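PDB 1TWI: diaminopimelate decarboxylase from Methanocaldococcus jannaschii, which decarboxylates meso-diaminopimelate to L-lysine with the help of pyridoxal 5'-phosphate, the last step of lysine biosynthesis by the diaminopimelate pathway. Local coordinates for residues F157-N162 / G187-A192; V207-G212 / R226-F231. One frame throughout, in Å; residues are numbered along the deposited sequence.

Interaction 1 of 2, residues F157-N162 / G187-A192; sequences FRINPN and GIAMKA
Ile159 and Ala189 make the closest touch between strand and helix here: the CG2 methyl of Ile159 rests against the CB of Ala189 at 3.9 Å. They are also the residues whose CA atoms come nearest, 6.2 Å from Ile159 CA to Ala189 CA. Only the short branch of the isoleucine is used. With chi1 at 59°, its CG1 lies between the backbone N and the carbonyl carbon, and the longer arm leads away from helix 188-198 to meet Phe231 on helix 219-237. One turn further along the helix, Phe157 reaches Ala192. Phe157 CD2 stands 4.2 Å from Ala192 CB. Phe157 CE2 is 4.0 Å from Ala192 O, an oblique approach without a hydrogen bond.

The principle at work is that of the TIM-barrel domain that binds the cofactor in this family, where an outer helix covers a parallel strand of the barrel. Phe157 directs its side chain at the helix, Ile159 offers it only the CG2 methyl, and Arg158 between them turns away, touches pyridoxal phosphate and packs on Cys358 of the second subunit. The helix answers with two alanines three positions apart, whose small methyls let its backbone come near the strand. Leu182, from strand 182-183, packs beside Phe157 and both alanines, and also against Ile188, which meets Pro313 of the second subunit.

This apolar strip is buried, but other residues of the helical turn have a looser setting. Lys191 is exposed and Met190 partly so, its side chain reaching across to Glu234 and Leu235. Gly187, also partly exposed, occupies the N-cap position; its carbonyl O accepts a bond from Lys191 N at 3.0 Å in the first turn.

Interaction 2 of 2, residues V207-G212 / R226-F231; sequences VHCHIG and RKVMDF. With PLP (pyridoxal-5'-phosphate), chain E.
Val228 is turned with CG1 opposite its backbone N (chi1 169°), which spreads its two methyls over Val207, on the strand, and Cys209, just past its end. Val228 CG1 meets Val207 CG2 at 4.0 Å. Val228 CG2 lies 3.7 Å from Cys209 CB. Cys209 has SG extended away from its own N (chi1 -179°), and the sulfur, too, stays beside Val228 CG2. This is the strand-to-helix half of a beta-alpha-beta unit in the TIM barrel, in which strand 202-208 leads to helix 219-237 and on to the parallel strand 244-246. The Val207 and Val228 side chains run past each other in opposite senses, and both also touch Val245 of that next strand. The other methyl of Val207, CG1, approaches the edge of the Phe231 ring, 4.4 Å from Phe231 CD2. No hydrogen bond crosses this buried apolar seam.

Such a strand end illustrates how a barrel divides its labour. Val207 and Cys209 face the helix, whereas His208 and His210 point to the inside, where pyridoxal phosphate is bound. The His210 imidazole lies over the pyridine ring, with the cofactor's C2 above the imidazole centre and His210 ND1 3.4 Å from the cofactor's N1. A hydrogen bond between the backbone N of Gly249 and ND1 helps fix the rotation of that ring, and Gly212 N comes over its opposite face, offset toward the rim. His208 is hydrogen-bonded through NE2 to Glu290, a cofactor-binding residue, and meets pyridoxal phosphate with its edge: the cofactor methyl C2A lies in the imidazole plane, 3.8 Å from His208 CE1.

How the interactions relate
Interaction 1 closes before interaction 2 opens, and their centres are 10 Å apart in the same cofactor-binding barrel domain. Strands 153-160 and 202-208 are parallel neighbours in its sheet, and helix 188-198 leads in the chain to the strand of interaction 2. Backbone bonds sew the strands together: Phe157 O is 2.7 Å from His208 N, and Ile159 N is 2.8 Å from His208 O. Outside, helix 188-198 packs on strand 153-160, while helix 219-237 packs on strand 202-208 and also reaches Ile159 through Phe231. Inside, Arg158 and His208 from the two strands, and His210 from the loop following the second, reach pyridoxal phosphate; two neighbouring outer helices thus back one pocket's lining.

Interaction 1 of 2, residues F157-N162 / G187-A192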
# COMPACT_ATOMS: atom_id res chain seq x y z
N PHE A 157 -20.89 -19.97 -8.98
CA PHE A 157 -19.74 -19.99 -9.84
C PHE A 157 -19.48 -18.62 -10.39
O PHE A 157 -20.39 -18.00 -10.96
CB PHE A 157 -20.00 -21.00 -11.01
CG PHE A 157 -20.12 -22.41 -10.52
CD1 PHE A 157 -21.28 -22.84 -9.88
CD2 PHE A 157 -19.02 -23.24 -10.56
CE1 PHE A 157 -21.32 -24.10 -9.25
CE2 PHE A 157 -19.05 -24.51 -9.93
CZ PHE A 157 -20.18 -24.93 -9.29
N ARG A 158 -18.25 -18.14 -10.23
CA ARG A 158 -17.92 -16.80 -10.76
C ARG A 158 -17.56 -17.05 -12.23
O ARG A 158 -16.59 -17.73 -12.53
CB ARG A 158 -16.71 -16.19 -10.04
CG ARG A 158 -16.28 -14.87 -10.66
CD ARG A 158 -15.16 -14.16 -9.85
NE ARG A 158 -14.93 -12.81 -10.39
CZ ARG A 158 -14.17 -11.89 -9.80
NH1 ARG A 158 -13.56 -12.17 -8.66
NH2 ARG A 158 -14.04 -10.69 -10.36
N ILE A 159 -18.35 -16.48 -13.13
CA ILE A 159 -18.13 -16.67 -14.56
C ILE A 159 -17.65 -15.40 -15.24
O ILE A 159 -17.94 -14.29 -14.76
CB ILE A 159 -19.45 -17.08 -15.26
CG1 ILE A 159 -20.53 -15.96 -15.04
CG2 ILE A 159 -20.11 -18.30 -14.56
CD1 ILE A 159 -21.93 -16.28 -15.74
N ASN A 160 -16.98 -15.56 -16.38
CA ASN A 160 -16.51 -14.43 -17.20
C ASN A 160 -17.36 -14.57 -18.47
O ASN A 160 -17.01 -15.33 -19.35
CB ASN A 160 -15.05 -14.63 -17.49
CG ASN A 160 -14.25 -14.67 -16.23
OD1 ASN A 160 -14.67 -14.08 -15.23
ND2 ASN A 160 -13.11 -15.34 -16.24
N PRO A 161 -18.49 -13.87 -18.53
CA PRO A 161 -19.45 -13.89 -19.64
C PRO A 161 -18.86 -13.35 -20.91
O PRO A 161 -17.83 -12.66 -20.90
CB PRO A 161 -20.63 -13.08 -19.11
CG PRO A 161 -19.99 -12.08 -18.20
CD PRO A 161 -18.76 -12.78 -17.58
N ASN A 162 -19.53 -13.68 -22.01
CA ASN A 162 -19.03 -13.32 -23.30
C ASN A 162 -19.44 -11.87 -23.69
O ASN A 162 -20.21 -11.67 -24.62
CB ASN A 162 -19.59 -14.36 -24.29
CG ASN A 162 -18.82 -14.38 -25.60
OD1 ASN A 162 -19.30 -14.91 -26.60
ND2 ASN A 162 -17.61 -13.80 -25.59
N GLY A 187 -16.12 -22.74 -22.74
CA GLY A 187 -16.78 -23.89 -22.15
C GLY A 187 -16.36 -24.28 -20.73
O GLY A 187 -16.88 -25.26 -20.16
N ILE A 188 -15.41 -23.53 -20.15
CA ILE A 188 -14.93 -23.84 -18.80
C ILE A 188 -16.01 -23.69 -17.75
O ILE A 188 -16.17 -24.55 -16.88
CB ILE A 188 -13.71 -22.96 -18.46
CG1 ILE A 188 -12.57 -23.36 -19.38
CG2 ILE A 188 -13.30 -23.11 -16.94
CD1 ILE A 188 -11.31 -22.52 -19.15
N ALA A 189 -16.77 -22.61 -17.80
CA ALA A 189 -17.78 -22.44 -16.78
C ALA A 189 -18.84 -23.59 -16.83
O ALA A 189 -19.27 -24.12 -15.79
CB ALA A 189 -18.46 -21.00 -16.92
N MET A 190 -19.26 -23.99 -18.03
CA MET A 190 -20.24 -25.08 -18.12
C MET A 190 -19.60 -26.40 -17.61
O MET A 190 -20.24 -27.21 -16.92
CB MET A 190 -20.71 -25.27 -19.57
CG MET A 190 -21.69 -26.46 -19.78
SD MET A 190 -23.28 -26.18 -19.02
CE MET A 190 -24.07 -24.83 -20.14
N LYS A 191 -18.33 -26.63 -17.96
CA LYS A 191 -17.65 -27.85 -17.48
C LYS A 191 -17.61 -27.89 -15.93
O LYS A 191 -17.91 -28.92 -15.31
CB LYS A 191 -16.23 -27.89 -18.04
CG LYS A 191 -15.36 -29.09 -17.63
CD LYS A 191 -13.99 -28.87 -18.32
CE LYS A 191 -12.83 -29.36 -17.45
NZ LYS A 191 -12.55 -30.81 -17.54
N ALA A 192 -17.27 -26.75 -15.31
CA ALA A 192 -17.20 -26.70 -13.86
C ALA A 192 -18.56 -26.98 -13.21
O ALA A 192 -18.66 -27.74 -12.23
CB ALA A 192 -16.66 -25.30 -13.38

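Interaction 2 of 2, residues V207-G212 / R226-F231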
# COMPACT_ATOMS: atom_id res chain seq x y z
N VAL A 207 -24.79 -18.23 -10.00
CA VAL A 207 -23.66 -17.79 -10.83
C VAL A 207 -23.36 -16.35 -10.31
O VAL A 207 -24.25 -15.66 -9.82
CB VAL A 207 -24.03 -17.75 -12.34
CG1 VAL A 207 -24.24 -19.22 -12.89
CG2 VAL A 207 -25.30 -16.95 -12.52
N HIS A 208 -22.12 -15.93 -10.44
CA HIS A 208 -21.64 -14.62 -9.96
C HIS A 208 -20.78 -14.02 -11.06
O HIS A 208 -20.19 -14.74 -11.91
CB HIS A 208 -20.78 -14.87 -8.70
CG HIS A 208 -19.93 -13.70 -8.30
ND1 HIS A 208 -18.61 -13.58 -8.68
CD2 HIS A 208 -20.20 -12.61 -7.54
CE1 HIS A 208 -18.10 -12.47 -8.15
NE2 HIS A 208 -19.05 -11.87 -7.46
N CYS A 209 -20.72 -12.68 -11.09
CA CYS A 209 -19.88 -12.00 -12.06
C CYS A 209 -19.58 -10.62 -11.42
O CYS A 209 -20.43 -10.02 -10.76
CB CYS A 209 -20.63 -11.82 -13.39
SG CYS A 209 -19.66 -11.01 -14.64
N HIS A 210 -18.36 -10.18 -11.58
CA HIS A 210 -17.96 -8.89 -11.07
C HIS A 210 -17.04 -8.40 -12.16
O HIS A 210 -16.03 -9.06 -12.52
CB HIS A 210 -17.17 -9.01 -9.79
CG HIS A 210 -16.59 -7.71 -9.36
ND1 HIS A 210 -17.37 -6.69 -8.85
CD2 HIS A 210 -15.33 -7.23 -9.45
CE1 HIS A 210 -16.61 -5.64 -8.64
NE2 HIS A 210 -15.36 -5.94 -9.00
N ILE A 211 -17.38 -7.25 -12.73
CA ILE A 211 -16.64 -6.78 -13.88
C ILE A 211 -15.63 -5.67 -13.76
O ILE A 211 -14.89 -5.43 -14.71
CB ILE A 211 -17.61 -6.39 -15.01
CG1 ILE A 211 -18.50 -5.21 -14.55
CG2 ILE A 211 -18.48 -7.56 -15.37
CD1 ILE A 211 -19.48 -4.71 -15.62
N GLY A 212 -15.55 -4.98 -12.62
CA GLY A 212 -14.60 -3.88 -12.56
C GLY A 212 -15.02 -2.96 -11.44
O GLY A 212 -15.94 -3.30 -10.67
N ARG A 226 -26.87 -8.87 -19.51
CA ARG A 226 -27.33 -9.64 -20.65
C ARG A 226 -26.51 -10.94 -20.78
O ARG A 226 -27.05 -12.00 -20.99
CB ARG A 226 -27.14 -8.85 -21.93
CG ARG A 226 -28.00 -7.55 -22.06
CD ARG A 226 -27.73 -6.89 -23.42
NE ARG A 226 -28.59 -5.74 -23.67
CZ ARG A 226 -28.53 -4.98 -24.77
NH1 ARG A 226 -27.60 -5.25 -25.71
NH2 ARG A 226 -29.43 -3.98 -24.94
N LYS A 227 -25.19 -10.83 -20.70
CA LYS A 227 -24.38 -12.03 -20.94
C LYS A 227 -24.41 -13.08 -19.83
O LYS A 227 -24.27 -14.30 -20.09
CB LYS A 227 -22.97 -11.59 -21.32
CG LYS A 227 -22.99 -10.68 -22.59
CD LYS A 227 -23.45 -11.51 -23.78
CE LYS A 227 -23.93 -10.63 -24.97
NZ LYS A 227 -22.82 -10.07 -25.71
N VAL A 228 -24.64 -12.61 -18.60
CA VAL A 228 -24.79 -13.51 -17.47
C VAL A 228 -26.14 -14.23 -17.65
O VAL A 228 -26.22 -15.46 -17.54
CB VAL A 228 -24.76 -12.76 -16.10
CG1 VAL A 228 -25.21 -13.73 -14.97
CG2 VAL A 228 -23.32 -12.26 -15.83
N MET A 229 -27.19 -13.48 -17.96
CA MET A 229 -28.47 -14.14 -18.15
C MET A 229 -28.45 -15.08 -19.37
O MET A 229 -29.12 -16.14 -19.35
CB MET A 229 -29.60 -13.07 -18.26
CG MET A 229 -29.90 -12.34 -16.91
SD MET A 229 -30.27 -13.48 -15.51
CE MET A 229 -32.01 -13.92 -15.85
N ASP A 230 -27.74 -14.70 -20.44
CA ASP A 230 -27.64 -15.59 -21.59
C ASP A 230 -27.04 -16.92 -21.11
O ASP A 230 -27.41 -18.00 -21.59
CB ASP A 230 -26.70 -15.04 -22.66
CG ASP A 230 -27.31 -13.87 -23.48
OD1 ASP A 230 -28.51 -13.60 -23.38
OD2 ASP A 230 -26.54 -13.27 -24.23
N PHE A 231 -26.09 -16.85 -20.18
CA PHE A 231 -25.48 -18.10 -19.70
C PHE A 231 -26.49 -18.89 -18.83
O PHE A 231 -26.49 -20.13 -18.83
CB PHE A 231 -24.15 -17.82 -18.95
CG PHE A 231 -23.42 -19.08 -18.52
CD1 PHE A 231 -22.90 -19.94 -19.49
CD2 PHE A 231 -23.31 -19.43 -17.18
CE1 PHE A 231 -22.26 -21.17 -19.13
CE2 PHE A 231 -22.67 -20.66 -16.78
CZ PHE A 231 -22.15 -21.51 -17.79
N1 PLP E . -17.21 -7.97 -5.73
C2 PLP E . -15.94 -8.42 -6.07
C2A PLP E . -15.82 -9.89 -6.51
C3 PLP E . -14.89 -7.51 -5.95
O3 PLP E . -13.66 -7.98 -6.29
C4 PLP E . -15.04 -6.21 -5.56
C4A PLP E . -13.79 -5.27 -5.47
O4A PLP E . -12.73 -5.81 -5.50
C5 PLP E . -16.33 -5.75 -5.22
C6 PLP E . -17.38 -6.65 -5.33
C5A PLP E . -16.71 -4.34 -4.77
O4P PLP E . -16.35 -3.34 -5.76
P PLP E . -16.75 -1.82 -5.58
O1P PLP E . -16.17 -1.17 -6.77
O2P PLP E . -16.08 -1.37 -4.32
O3P PLP E . -18.21 -1.73 -5.54